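Local coordinates for protein LS-24 (Lathyrus sativus, PDB 3LP9) that probably binds hemin as a monomer and spermine as a dimer, with possible roles in the response to oxidative stress and in polyamine biosynthesis, at residues Ala18-Asn23 with Val27-Ala32; Ala75-Glu80 with Ala84-Ala89; Ala122-Thr127 with Tyr133-Asp138; Tyr162-Asn167 with Ala195-Thr200; Arg212-Val215 with Ser220-Asp223. All blocks are in the same frame, centred on the assembly; numbering follows the deposited sequence.

Contact 1: residues Ala18-Asn23 with Val27-Ala32; sequences AYFFIN and VLLDYA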
# COMPACT_ATOMS: atom_id res chain seq x y z
N ALA A 18 12.67 18.95 -13.48
CA ALA A 18 11.84 18.60 -12.36
C ALA A 18 10.74 17.62 -12.83
O ALA A 18 10.29 17.69 -13.96
CB ALA A 18 11.26 19.82 -11.75
N TYR A 19 10.35 16.67 -11.97
CA TYR A 19 9.26 15.71 -12.22
C TYR A 19 7.97 16.21 -11.52
O TYR A 19 7.98 16.59 -10.33
CB TYR A 19 9.67 14.31 -11.70
CG TYR A 19 10.88 13.71 -12.35
CD1 TYR A 19 10.73 12.80 -13.42
CD2 TYR A 19 12.17 14.01 -11.92
CE1 TYR A 19 11.86 12.19 -14.05
CE2 TYR A 19 13.30 13.42 -12.53
CZ TYR A 19 13.13 12.51 -13.61
OH TYR A 19 14.19 11.96 -14.30
N PHE A 20 6.86 16.24 -12.27
CA PHE A 20 5.59 16.72 -11.74
C PHE A 20 4.71 15.51 -11.78
O PHE A 20 4.67 14.82 -12.81
CB PHE A 20 4.96 17.84 -12.61
CG PHE A 20 5.70 19.17 -12.59
CD1 PHE A 20 6.74 19.42 -11.72
CD2 PHE A 20 5.29 20.19 -13.43
CE1 PHE A 20 7.36 20.61 -11.70
CE2 PHE A 20 5.89 21.38 -13.41
CZ PHE A 20 6.97 21.58 -12.54
N PHE A 21 4.02 15.23 -10.69
CA PHE A 21 3.13 14.10 -10.66
C PHE A 21 1.67 14.54 -10.66
O PHE A 21 1.25 15.33 -9.81
CB PHE A 21 3.47 13.15 -9.49
CG PHE A 21 4.88 12.65 -9.53
CD1 PHE A 21 5.23 11.61 -10.39
CD2 PHE A 21 5.87 13.27 -8.80
CE1 PHE A 21 6.55 11.19 -10.50
CE2 PHE A 21 7.20 12.86 -8.90
CZ PHE A 21 7.54 11.80 -9.76
N ILE A 22 0.93 14.02 -11.62
CA ILE A 22 -0.46 14.42 -11.85
C ILE A 22 -1.26 13.16 -12.00
O ILE A 22 -0.89 12.30 -12.80
CB ILE A 22 -0.64 15.24 -13.16
CG1 ILE A 22 0.49 16.24 -13.34
CG2 ILE A 22 -2.05 15.92 -13.24
CD1 ILE A 22 0.47 16.93 -14.62
N ASN A 23 -2.37 13.03 -11.25
CA ASN A 23 -3.17 11.81 -11.27
C ASN A 23 -2.26 10.59 -11.04
O ASN A 23 -1.54 10.54 -10.08
CB ASN A 23 -4.03 11.71 -12.56
CG ASN A 23 -4.96 12.91 -12.72
OD1 ASN A 23 -5.37 13.53 -11.73
ND2 ASN A 23 -5.28 13.25 -13.97
N VAL A 27 5.10 14.14 -15.61
CA VAL A 27 5.67 14.95 -16.68
C VAL A 27 7.11 15.25 -16.18
O VAL A 27 7.34 15.54 -15.01
CB VAL A 27 4.85 16.26 -16.88
CG1 VAL A 27 5.38 17.07 -18.01
CG2 VAL A 27 3.45 15.95 -17.26
N LEU A 28 8.09 15.11 -17.09
CA LEU A 28 9.44 15.63 -16.89
C LEU A 28 9.57 17.00 -17.64
O LEU A 28 9.47 17.07 -18.82
CB LEU A 28 10.49 14.62 -17.42
CG LEU A 28 11.93 15.10 -17.27
CD1 LEU A 28 12.23 15.46 -15.84
CD2 LEU A 28 12.83 14.05 -17.82
N LEU A 29 9.77 18.07 -16.88
CA LEU A 29 9.85 19.41 -17.41
C LEU A 29 11.26 20.06 -17.28
O LEU A 29 11.91 20.00 -16.23
CB LEU A 29 8.76 20.28 -16.72
CG LEU A 29 8.59 21.74 -17.19
CD1 LEU A 29 7.74 21.79 -18.45
CD2 LEU A 29 7.99 22.55 -16.04
N ASP A 30 11.67 20.72 -18.35
CA ASP A 30 12.81 21.61 -18.33
C ASP A 30 12.13 22.91 -18.03
O ASP A 30 11.67 23.55 -18.88
CB ASP A 30 13.44 21.67 -19.73
CG ASP A 30 14.41 22.81 -19.91
OD1 ASP A 30 14.69 23.60 -18.95
OD2 ASP A 30 14.90 22.94 -21.07
N TYR A 31 12.05 23.26 -16.75
CA TYR A 31 11.26 24.39 -16.34
C TYR A 31 12.02 25.71 -16.46
O TYR A 31 11.58 26.75 -15.92
CB TYR A 31 10.78 24.19 -14.90
CG TYR A 31 11.84 24.13 -13.84
CD1 TYR A 31 12.61 22.99 -13.67
CD2 TYR A 31 12.04 25.19 -12.97
CE1 TYR A 31 13.60 22.90 -12.64
CE2 TYR A 31 13.03 25.15 -11.97
CZ TYR A 31 13.81 23.98 -11.81
OH TYR A 31 14.78 23.87 -10.82
N ALA A 32 13.17 25.65 -17.13
CA ALA A 32 14.01 26.80 -17.41
C ALA A 32 13.87 27.97 -16.43
O ALA A 32 13.37 29.03 -16.82
CB ALA A 32 13.74 27.24 -18.82
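Ala18 and Phe20 pair with Leu29 and Val27 in a buried antiparallel β-hairpin, formed by strands 17-22 and 25-30 of the first hemopexin repeat. Two hydrogen-bonded pairs, Ala18 with Leu29 and Phe20 with Val27, flank the non-hydrogen-bonded pair of Tyr19 and Leu28. The four backbone bonds are short, as in Phe20 N to Val27 O at 2.9 Å, and the strand directions diverge from strict antiparallel to 143°, a strong twist. The two faces of the hairpin are packed differently. On the face of Tyr19 and Leu28 the two side chains run alongside each other. With CG anti to the backbone N (chi1 179°) and chi2 near 55°, Leu28 CD1 lies over the middle of the Tyr19 ring, 3.7 Å from its centroid, in a CH-pi contact. Leu28 CD1 also lies 3.5 Å from Ala18 O. On the other face Phe20 CE2 approaches Leu29 CD2 at 3.6 Å, and Ile22 CD1 reaches Val27 CG2 at 4.1 Å. Past the strand end, Tyr31 turns back so that CD1 lies 3.9 Å from Ala18 CB, while its hydroxyl is hydrogen-bonded to the backbone N of His181. An Asx turn, Asp30 OD1 accepting from Ala32 N, shapes the chain there. Tyr19 and Leu28 bond outward through their backbones to the neighbouring strands, while side-chain cohesion across the pair is left to apolar and aromatic surfaces.

Contact 2: residues Ala75-Glu80 with Ala84-Ala89; sequences AFIFYE and ALIDYA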
# COMPACT_ATOMS: atom_id res chain seq x y z
N ALA A 75 14.92 10.13 -4.08
CA ALA A 75 13.70 10.91 -3.69
C ALA A 75 12.73 9.99 -2.95
O ALA A 75 12.62 8.81 -3.25
CB ALA A 75 13.01 11.52 -4.87
N PHE A 76 12.01 10.58 -1.99
CA PHE A 76 10.95 9.93 -1.24
C PHE A 76 9.66 10.24 -1.97
O PHE A 76 9.43 11.36 -2.41
CB PHE A 76 10.88 10.46 0.22
CG PHE A 76 11.66 9.62 1.22
CD1 PHE A 76 11.19 8.37 1.61
CD2 PHE A 76 12.87 10.07 1.74
CE1 PHE A 76 11.88 7.62 2.52
CE2 PHE A 76 13.56 9.31 2.64
CZ PHE A 76 13.09 8.09 3.03
N ILE A 77 8.84 9.23 -2.15
CA ILE A 77 7.52 9.37 -2.77
C ILE A 77 6.50 8.88 -1.78
O ILE A 77 6.81 8.10 -0.88
CB ILE A 77 7.41 8.58 -4.13
CG1 ILE A 77 7.69 7.08 -3.96
CG2 ILE A 77 8.36 9.19 -5.15
CD1 ILE A 77 7.62 6.27 -5.21
N PHE A 78 5.28 9.38 -1.89
CA PHE A 78 4.20 9.03 -0.92
C PHE A 78 2.94 8.76 -1.75
O PHE A 78 2.80 9.30 -2.86
CB PHE A 78 3.97 10.19 0.05
CG PHE A 78 5.16 10.55 0.92
CD1 PHE A 78 5.18 10.21 2.22
CD2 PHE A 78 6.23 11.28 0.40
CE1 PHE A 78 6.30 10.53 3.07
CE2 PHE A 78 7.35 11.67 1.22
CZ PHE A 78 7.38 11.25 2.58
N TYR A 79 2.05 7.93 -1.21
CA TYR A 79 0.72 7.76 -1.72
C TYR A 79 -0.10 7.41 -0.50
O TYR A 79 0.04 6.31 0.08
CB TYR A 79 0.59 6.62 -2.75
CG TYR A 79 -0.87 6.37 -3.08
CD1 TYR A 79 -1.60 7.30 -3.83
CD2 TYR A 79 -1.56 5.25 -2.54
CE1 TYR A 79 -2.98 7.11 -4.07
CE2 TYR A 79 -2.95 5.07 -2.78
CZ TYR A 79 -3.64 6.01 -3.52
OH TYR A 79 -4.97 5.83 -3.80
N GLU A 80 -0.97 8.36 -0.12
CA GLU A 80 -1.78 8.20 1.08
C GLU A 80 -0.86 7.95 2.29
O GLU A 80 0.04 8.78 2.58
CB GLU A 80 -2.92 7.16 0.86
CG GLU A 80 -3.89 7.60 -0.22
CD GLU A 80 -5.07 6.69 -0.36
OE1 GLU A 80 -5.03 5.55 0.17
OE2 GLU A 80 -6.05 7.09 -0.98
N ALA A 84 7.95 5.59 -0.06
CA ALA A 84 9.09 4.77 -0.57
C ALA A 84 10.28 5.68 -0.90
O ALA A 84 10.09 6.84 -1.28
CB ALA A 84 8.66 3.91 -1.78
N LEU A 85 11.48 5.15 -0.73
CA LEU A 85 12.68 5.84 -1.19
C LEU A 85 13.14 5.23 -2.51
O LEU A 85 13.43 4.07 -2.55
CB LEU A 85 13.77 5.72 -0.17
CG LEU A 85 15.07 6.40 -0.54
CD1 LEU A 85 14.78 7.92 -0.61
CD2 LEU A 85 16.19 6.10 0.39
N ILE A 86 13.19 6.00 -3.59
CA ILE A 86 13.55 5.48 -4.91
C ILE A 86 14.83 6.10 -5.51
O ILE A 86 15.32 7.14 -5.07
CB ILE A 86 12.39 5.68 -5.95
CG1 ILE A 86 12.31 7.17 -6.38
CG2 ILE A 86 11.08 5.16 -5.39
CD1 ILE A 86 11.24 7.46 -7.48
N ASP A 87 15.37 5.40 -6.52
CA ASP A 87 16.42 5.94 -7.34
C ASP A 87 15.76 6.13 -8.67
O ASP A 87 15.41 5.15 -9.29
CB ASP A 87 17.61 4.99 -7.47
CG ASP A 87 18.79 5.70 -8.16
OD1 ASP A 87 18.57 6.12 -9.34
OD2 ASP A 87 19.86 5.92 -7.52
N TYR A 88 15.56 7.38 -9.11
CA TYR A 88 14.82 7.61 -10.36
C TYR A 88 15.76 7.68 -11.57
O TYR A 88 15.35 8.09 -12.63
CB TYR A 88 13.97 8.90 -10.27
CG TYR A 88 14.80 10.14 -9.94
CD1 TYR A 88 15.00 10.52 -8.60
CD2 TYR A 88 15.41 10.91 -10.95
CE1 TYR A 88 15.77 11.63 -8.27
CE2 TYR A 88 16.20 12.03 -10.62
CZ TYR A 88 16.36 12.38 -9.30
OH TYR A 88 17.10 13.49 -8.93
N ALA A 89 17.01 7.28 -11.36
CA ALA A 89 18.06 7.18 -12.38
C ALA A 89 17.75 7.96 -13.64
O ALA A 89 17.29 7.37 -14.64
CB ALA A 89 18.26 5.75 -12.71
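A second β-hairpin, strands 74-79 and 82-87, brings Ala75, Phe76 and Ile77 against Ile86, Leu85 and Ala84 in the two middle strands of the second blade of the hemopexin-fold propeller. The backbones are joined at both ends of this register: Ile86 N gives an almost straight bond to Ala75 O (2.9 Å, 177° at the hydrogen), and Ile77 N reaches Ala84 O at 2.8 Å. Between them, Phe76 CA also faces Ala84 O at 3.2 Å as a CA-H...O contact. Leu85 sends CD1 over the centre of the Phe76 ring, 3.8 Å from the centroid, while its CB nears the ring atom CE1. On the other face Ile77 and Ile86 cross at about a right angle and meet through Ile77 CD1 and Ile86 CG2, 3.6 Å apart. Ile77 CG1, set between the backbone N and the carbonyl carbon (chi1 58°), also rests 4.0 Å from Ala84 CB. Phe59 of helix 58-62 covers Ile77 and Ala84. Beyond the paired residues, Glu80 forms a salt bridge with Lys103 of the second subunit. The chemistry implies a division of labour: an apolar hairpin interior closed by backbone bonds, and a charged residue just past the strand, paired with the second subunit.

Contact 3: residues Ala122-Thr127 with Tyr133-Asp138; sequences AAYRST and YLFKGD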
# COMPACT_ATOMS: atom_id res chain seq x y z
N ALA A 122 2.49 18.21 0.51
CA ALA A 122 3.60 18.69 -0.26
C ALA A 122 4.89 18.73 0.58
O ALA A 122 4.82 18.69 1.81
CB ALA A 122 3.26 20.11 -0.76
N ALA A 123 6.04 18.93 -0.10
CA ALA A 123 7.35 18.90 0.53
C ALA A 123 8.38 19.43 -0.43
O ALA A 123 8.23 19.30 -1.63
CB ALA A 123 7.73 17.49 0.90
N TYR A 124 9.48 19.97 0.11
CA TYR A 124 10.61 20.43 -0.68
C TYR A 124 11.85 20.30 0.15
O TYR A 124 11.81 20.34 1.38
CB TYR A 124 10.46 21.90 -1.16
CG TYR A 124 10.44 22.99 -0.12
CD1 TYR A 124 9.22 23.44 0.46
CD2 TYR A 124 11.62 23.61 0.31
CE1 TYR A 124 9.20 24.50 1.43
CE2 TYR A 124 11.61 24.61 1.26
CZ TYR A 124 10.38 25.07 1.82
OH TYR A 124 10.46 26.12 2.77
N ARG A 125 12.96 20.16 -0.58
CA ARG A 125 14.33 19.99 -0.07
C ARG A 125 14.94 21.32 0.35
O ARG A 125 15.11 22.21 -0.44
CB ARG A 125 15.16 19.36 -1.20
CG ARG A 125 16.61 19.02 -0.84
CD ARG A 125 16.57 18.06 0.36
NE ARG A 125 17.82 17.40 0.56
CZ ARG A 125 18.83 17.89 1.26
NH1 ARG A 125 18.77 19.08 1.82
NH2 ARG A 125 19.91 17.16 1.39
N SER A 126 15.31 21.46 1.61
CA SER A 126 16.02 22.68 2.02
C SER A 126 17.44 22.66 1.43
O SER A 126 17.98 21.59 1.13
CB SER A 126 16.11 22.73 3.54
OG SER A 126 17.02 23.75 4.00
N THR A 127 18.05 23.84 1.25
CA THR A 127 19.41 23.93 0.72
C THR A 127 20.30 23.55 1.90
O THR A 127 21.51 23.26 1.77
CB THR A 127 19.78 25.42 0.25
OG1 THR A 127 19.36 26.35 1.24
CG2 THR A 127 19.12 25.77 -1.03
N TYR A 133 11.09 20.45 4.38
CA TYR A 133 9.81 20.97 4.86
C TYR A 133 8.68 20.22 4.25
O TYR A 133 8.61 20.06 3.05
CB TYR A 133 9.66 22.46 4.54
CG TYR A 133 10.79 23.29 5.14
CD1 TYR A 133 10.60 24.02 6.34
CD2 TYR A 133 12.04 23.33 4.52
CE1 TYR A 133 11.65 24.76 6.87
CE2 TYR A 133 13.08 24.04 5.05
CZ TYR A 133 12.88 24.75 6.21
OH TYR A 133 13.94 25.48 6.71
N LEU A 134 7.77 19.77 5.10
CA LEU A 134 6.62 19.02 4.65
C LEU A 134 5.31 19.73 5.08
O LEU A 134 5.24 20.27 6.16
CB LEU A 134 6.72 17.54 5.17
CG LEU A 134 8.04 16.81 4.84
CD1 LEU A 134 9.06 17.07 5.98
CD2 LEU A 134 7.97 15.36 4.59
N PHE A 135 4.26 19.63 4.25
CA PHE A 135 2.99 20.31 4.46
C PHE A 135 1.82 19.36 4.47
O PHE A 135 1.74 18.49 3.62
CB PHE A 135 2.76 21.41 3.37
CG PHE A 135 3.86 22.46 3.35
CD1 PHE A 135 3.71 23.67 4.05
CD2 PHE A 135 5.09 22.22 2.69
CE1 PHE A 135 4.71 24.61 4.05
CE2 PHE A 135 6.15 23.16 2.70
CZ PHE A 135 5.96 24.35 3.38
N LYS A 136 0.90 19.55 5.43
CA LYS A 136 -0.34 18.78 5.50
C LYS A 136 -1.41 19.75 5.95
O LYS A 136 -1.32 20.30 7.05
CB LYS A 136 -0.24 17.59 6.48
CG LYS A 136 -1.53 16.74 6.60
CD LYS A 136 -2.10 16.37 5.21
CE LYS A 136 -3.29 15.49 5.33
NZ LYS A 136 -3.03 14.12 5.88
N GLY A 137 -2.41 19.99 5.11
CA GLY A 137 -3.36 21.02 5.39
C GLY A 137 -2.59 22.29 5.64
O GLY A 137 -1.67 22.61 4.89
N ASP A 138 -2.93 23.00 6.73
CA ASP A 138 -2.34 24.32 7.04
C ASP A 138 -1.18 24.24 8.01
O ASP A 138 -0.67 25.24 8.45
CB ASP A 138 -3.42 25.29 7.53
CG ASP A 138 -4.01 24.92 8.88
OD1 ASP A 138 -3.68 23.90 9.47
OD2 ASP A 138 -4.83 25.71 9.36
O HOH W 1 16.30 24.11 6.40
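With CG between its backbone N and carbonyl carbon (chi1 65°), Tyr124 leans across the strand pair toward Tyr133, whose CG is anti to the carbonyl carbon (chi1 -58°). The rings come out nearly parallel, their planes at 17°, but so far displaced, with centroids 5.0 Å apart, that little of one lies over the other. Contact is made at their margins: Tyr133 CB sits over one face of the Tyr124 ring toward its rim, Tyr124 OH lies over a face of the Tyr133 ring, and Tyr124 CE2 is 3.5 Å from Tyr133 CD2. Tyr124 CE1 meets the edge of the Phe135 ring at CE2, 3.6 Å away. The Tyr124 hydroxyl is hydrogen-bonded to that of Tyr162. At the strand end Ser126 CB approaches the edge of the Tyr133 ring, 3.6 Å from CE2, and a water bridges Ser126 OG and Tyr133 OH; Ser126 OG is also bonded to Arg128 N. On the opposite face Ala123 CB packs on Leu134 CG at 4.0 Å, next to Phe68 of strand 66-69. Beneath the side chains, Phe135 N reaches Ala122 O at 2.7 Å, and Tyr124 and Tyr133 exchange two backbone bonds. Ala122 directly follows Asp121, a calcium ligand. This is the hairpin of the two inner strands of a hemopexin blade, strand 122-125 starting beside the calcium site in the propeller's central channel.

Contact 4: residues Tyr162-Asn167 with Ala195-Thr200; sequences YPCFRN and ARVKVT
Val197 is the hub of this contact, gripping two residues of the 162-167 loop with its two methyl groups. Val197 CG2 lies against the Phe165 ring, 3.6 Å from Phe165 CE1 and 3.8 Å from Phe165 CZ, while Val197 CG1 touches Cys164 SG at 3.8 Å. Because CG1 is anti to the backbone N (chi1 -180°) and CG2 anti to the carbonyl carbon, the methyls diverge, one to the sulfur and the other to the ring. Phe165 also reaches Ala195, two residues earlier on the strand, with CE1 at 4.2 Å from CB. Phe165 and Val197 cross at a slant, and no hydrogen bond joins the two segments, so the contact is entirely van der Waals.

What places these groups is the short 3-10 segment 163-165. Phe165 N is bonded to Tyr162 O at 2.8 Å and Arg166 N to Pro163 O at 3.0 Å, a tight turn that brings Cys164 and Phe165 to bear on the strand. Within it Cys164 SG lies over one face of the Phe165 ring, toward the rim. On the strand side, Val197 and Ala195 are held by backbone bonds to Val186 and Phe188 of the neighbouring strand 185-190. Further out, Phe188 meets the Phe165 ring edge-to-face and Phe170 adds another aromatic neighbour, so Phe165 is set among rings as well as aliphatic groups. The contact joins the connection that leaves helix 158-161 to strand 193-198 of the following sheet, an interface between consecutive blades of a hemopexin β-propeller.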
# COMPACT_ATOMS: atom_id res chain seq x y z
N TYR A 162 5.56 30.98 7.22
CA TYR A 162 5.64 31.62 5.87
C TYR A 162 4.77 32.89 5.82
O TYR A 162 3.66 32.86 5.24
CB TYR A 162 5.16 30.64 4.77
CG TYR A 162 5.99 29.39 4.74
CD1 TYR A 162 7.08 29.28 3.85
CD2 TYR A 162 5.78 28.36 5.67
CE1 TYR A 162 7.91 28.17 3.86
CE2 TYR A 162 6.59 27.25 5.67
CZ TYR A 162 7.65 27.15 4.78
OH TYR A 162 8.50 26.06 4.81
N PRO A 163 5.26 34.00 6.39
CA PRO A 163 4.45 35.24 6.39
C PRO A 163 4.05 35.67 4.95
O PRO A 163 2.98 36.24 4.71
CB PRO A 163 5.40 36.27 7.06
CG PRO A 163 6.33 35.40 7.95
CD PRO A 163 6.60 34.25 6.97
N CYS A 164 4.89 35.33 3.99
CA CYS A 164 4.61 35.69 2.61
C CYS A 164 3.33 35.01 2.10
O CYS A 164 2.77 35.43 1.07
CB CYS A 164 5.82 35.34 1.74
SG CYS A 164 6.37 33.58 1.73
N PHE A 165 2.87 33.96 2.83
CA PHE A 165 1.66 33.19 2.45
C PHE A 165 0.38 33.71 3.10
O PHE A 165 -0.70 33.28 2.71
CB PHE A 165 1.84 31.70 2.75
CG PHE A 165 2.69 30.96 1.72
CD1 PHE A 165 2.89 31.47 0.45
CD2 PHE A 165 3.25 29.71 2.04
CE1 PHE A 165 3.68 30.75 -0.49
CE2 PHE A 165 4.00 28.99 1.12
CZ PHE A 165 4.21 29.50 -0.15
N ARG A 166 0.49 34.61 4.07
CA ARG A 166 -0.68 35.19 4.75
C ARG A 166 -1.65 35.86 3.76
O ARG A 166 -1.21 36.55 2.87
CB ARG A 166 -0.21 36.25 5.68
CG ARG A 166 -0.27 35.81 7.05
CD ARG A 166 0.88 36.47 7.77
NE ARG A 166 1.65 35.52 8.57
CZ ARG A 166 2.59 35.89 9.45
NH1 ARG A 166 2.87 37.18 9.62
NH2 ARG A 166 3.25 34.97 10.15
N ASN A 167 -2.95 35.63 3.91
CA ASN A 167 -3.94 36.24 3.01
C ASN A 167 -3.79 35.83 1.55
O ASN A 167 -4.08 36.60 0.66
CB ASN A 167 -3.94 37.78 3.14
CG ASN A 167 -4.21 38.24 4.57
OD1 ASN A 167 -5.21 37.83 5.22
ND2 ASN A 167 -3.29 39.05 5.12
N ALA A 195 3.17 29.74 -6.79
CA ALA A 195 3.82 30.84 -6.13
C ALA A 195 5.34 30.48 -6.22
O ALA A 195 5.77 29.36 -5.94
CB ALA A 195 3.34 30.94 -4.72
N ARG A 196 6.11 31.41 -6.75
CA ARG A 196 7.56 31.27 -6.80
C ARG A 196 8.06 32.05 -5.59
O ARG A 196 7.96 33.24 -5.54
CB ARG A 196 8.12 31.85 -8.08
CG ARG A 196 9.59 31.67 -8.12
CD ARG A 196 10.18 32.83 -8.80
NE ARG A 196 11.28 32.53 -9.73
CZ ARG A 196 11.43 33.20 -10.86
NH1 ARG A 196 10.51 34.10 -11.19
NH2 ARG A 196 12.45 32.94 -11.67
N VAL A 197 8.56 31.33 -4.59
CA VAL A 197 8.97 31.99 -3.32
C VAL A 197 10.48 32.02 -3.14
O VAL A 197 11.18 31.11 -3.58
CB VAL A 197 8.29 31.26 -2.11
CG1 VAL A 197 8.65 31.87 -0.84
CG2 VAL A 197 6.78 31.34 -2.26
N LYS A 198 10.99 33.03 -2.44
CA LYS A 198 12.41 33.13 -2.04
C LYS A 198 12.43 32.95 -0.54
O LYS A 198 11.84 33.76 0.20
CB LYS A 198 12.99 34.50 -2.43
CG LYS A 198 14.22 35.01 -1.58
CD LYS A 198 15.48 34.31 -1.98
CE LYS A 198 16.23 35.20 -2.91
NZ LYS A 198 17.67 34.73 -2.84
N VAL A 199 13.09 31.88 -0.07
CA VAL A 199 13.16 31.59 1.34
C VAL A 199 14.59 31.81 1.85
O VAL A 199 15.51 32.17 1.11
CB VAL A 199 12.61 30.21 1.72
CG1 VAL A 199 11.31 29.89 0.97
CG2 VAL A 199 13.62 29.12 1.41
N THR A 200 14.76 31.59 3.14
CA THR A 200 16.01 31.97 3.84
C THR A 200 15.74 31.25 5.21
O THR A 200 14.61 31.41 5.77
CB THR A 200 16.07 33.54 3.79
OG1 THR A 200 17.43 34.02 3.59
CG2 THR A 200 15.35 34.23 5.00

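Contact 5: residues Arg212-Val215 with Ser220-Asp223; sequences REIV and SLKD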
# COMPACT_ATOMS: atom_id res chain seq x y z
N ARG A 212 0.40 33.46 -9.56
CA ARG A 212 -0.02 33.45 -10.95
C ARG A 212 -0.46 32.09 -11.40
O ARG A 212 -0.56 31.13 -10.60
CB ARG A 212 1.11 34.00 -11.85
CG ARG A 212 1.36 35.51 -11.73
CD ARG A 212 2.81 35.89 -11.90
NE ARG A 212 3.05 37.33 -11.76
CZ ARG A 212 2.76 38.23 -12.69
NH1 ARG A 212 2.22 37.83 -13.86
NH2 ARG A 212 2.96 39.52 -12.44
N GLU A 213 -0.76 32.00 -12.68
CA GLU A 213 -1.23 30.77 -13.30
C GLU A 213 -0.08 30.01 -13.88
O GLU A 213 0.79 30.59 -14.51
CB GLU A 213 -2.26 31.06 -14.36
CG GLU A 213 -3.22 32.02 -13.86
CD GLU A 213 -4.64 31.63 -14.07
OE1 GLU A 213 -4.93 31.13 -15.18
OE2 GLU A 213 -5.50 31.86 -13.15
N ILE A 214 -0.10 28.70 -13.55
CA ILE A 214 0.91 27.71 -13.94
C ILE A 214 1.27 27.77 -15.47
O ILE A 214 2.45 27.90 -15.83
CB ILE A 214 0.44 26.25 -13.52
CG1 ILE A 214 0.45 26.08 -11.99
CG2 ILE A 214 1.32 25.22 -14.17
CD1 ILE A 214 -0.23 24.85 -11.53
N VAL A 215 0.23 27.75 -16.32
CA VAL A 215 0.35 27.71 -17.80
C VAL A 215 0.70 29.07 -18.43
O VAL A 215 1.04 29.12 -19.60
CB VAL A 215 -0.95 27.05 -18.48
CG1 VAL A 215 -1.20 25.66 -17.87
CG2 VAL A 215 -2.20 27.87 -18.30
N SER A 220 4.53 25.75 -22.19
CA SER A 220 4.69 24.32 -22.58
C SER A 220 3.69 23.37 -21.88
O SER A 220 3.46 22.23 -22.34
CB SER A 220 6.11 23.91 -22.24
OG SER A 220 6.29 23.85 -20.82
N LEU A 221 3.06 23.83 -20.78
CA LEU A 221 2.06 23.01 -20.02
C LEU A 221 0.64 23.43 -20.34
O LEU A 221 -0.28 23.07 -19.65
CB LEU A 221 2.29 23.14 -18.51
CG LEU A 221 3.68 22.74 -17.94
CD1 LEU A 221 3.76 23.15 -16.49
CD2 LEU A 221 3.94 21.24 -18.13
N LYS A 222 0.46 24.19 -21.40
CA LYS A 222 -0.80 24.84 -21.71
C LYS A 222 -1.96 23.88 -21.71
O LYS A 222 -2.99 24.14 -21.02
CB LYS A 222 -0.74 25.60 -23.04
CG LYS A 222 -1.53 26.92 -23.02
CD LYS A 222 -0.77 27.93 -22.18
CE LYS A 222 -0.31 29.14 -23.03
NZ LYS A 222 -1.33 30.16 -22.66
N ASP A 223 -1.85 22.78 -22.44
CA ASP A 223 -3.00 21.89 -22.42
C ASP A 223 -2.65 20.56 -21.81
O ASP A 223 -3.20 19.54 -22.19
CB ASP A 223 -3.77 21.82 -23.76
CG ASP A 223 -2.88 22.02 -25.00
OD1 ASP A 223 -2.10 21.07 -25.32
OD2 ASP A 223 -2.98 23.11 -25.68
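Val215 and Ile214, at the start of helix 214-217, pack against Leu221 and Lys222 of the loop that follows it. The apolar contacts come first. Ile214 CG2 meets Leu221 CD1 at 4.0 Å, the two side chains slanting across each other. Val215 CB lies 3.8 Å from Lys222 CD, and there the chains run at about a right angle. The kinked lysine chain puts CD nearest the valine.

A second group of contacts sets side-chain carbon against backbone oxygen. Val215 CG1, anti to its own carbonyl carbon (chi1 -54°), comes to 3.3 Å from Leu221 O, and Lys222 CD to 3.4 Å from Val215 O. These are packing contacts, for no hydrogen bond passes between the two segments.

Polar and backbone bonds act around the contact instead. Arg212 is bonded through its backbone to Tyr194 of strand 193-198, and Ile214, at the helix start, to Asp192 just before that strand, while Glu213 occupies the N-cap position of the helix. Ser220 OG is hydrogen-bonded to Asp38 of the first repeat. Leu221 has a second apolar neighbourhood in Leu29 and Val40 of the first sheet, while Lys222 is exposed, so burial falls from the leucine to the lysine. The short helix and its return loop thus follow the last strand of the fourth blade and lead the chain to the first, where a β-propeller closes its ring.

From the N terminus, the contacts follow one another in series, none enclosing or crossing another. Contact 1 closes a short hairpin in the first sheet, contact 2 one in the second, and contact 3 one in the third. Contact 1 touches contact 2 through the rings of Tyr19 and Tyr88, 3.6 Å apart at CE2 and CD2. Contact 4 spans a longer loop, joining the chain after the third sheet to the fourth, and meets contact 3 at Tyr162. Contact 5 turns the chain after strand 212-213 and rests on contact 1, where Leu29 CD1 lies 3.8 Å from Leu221 CD2. First and last sheets are thereby brought together in a closed four-bladed propeller.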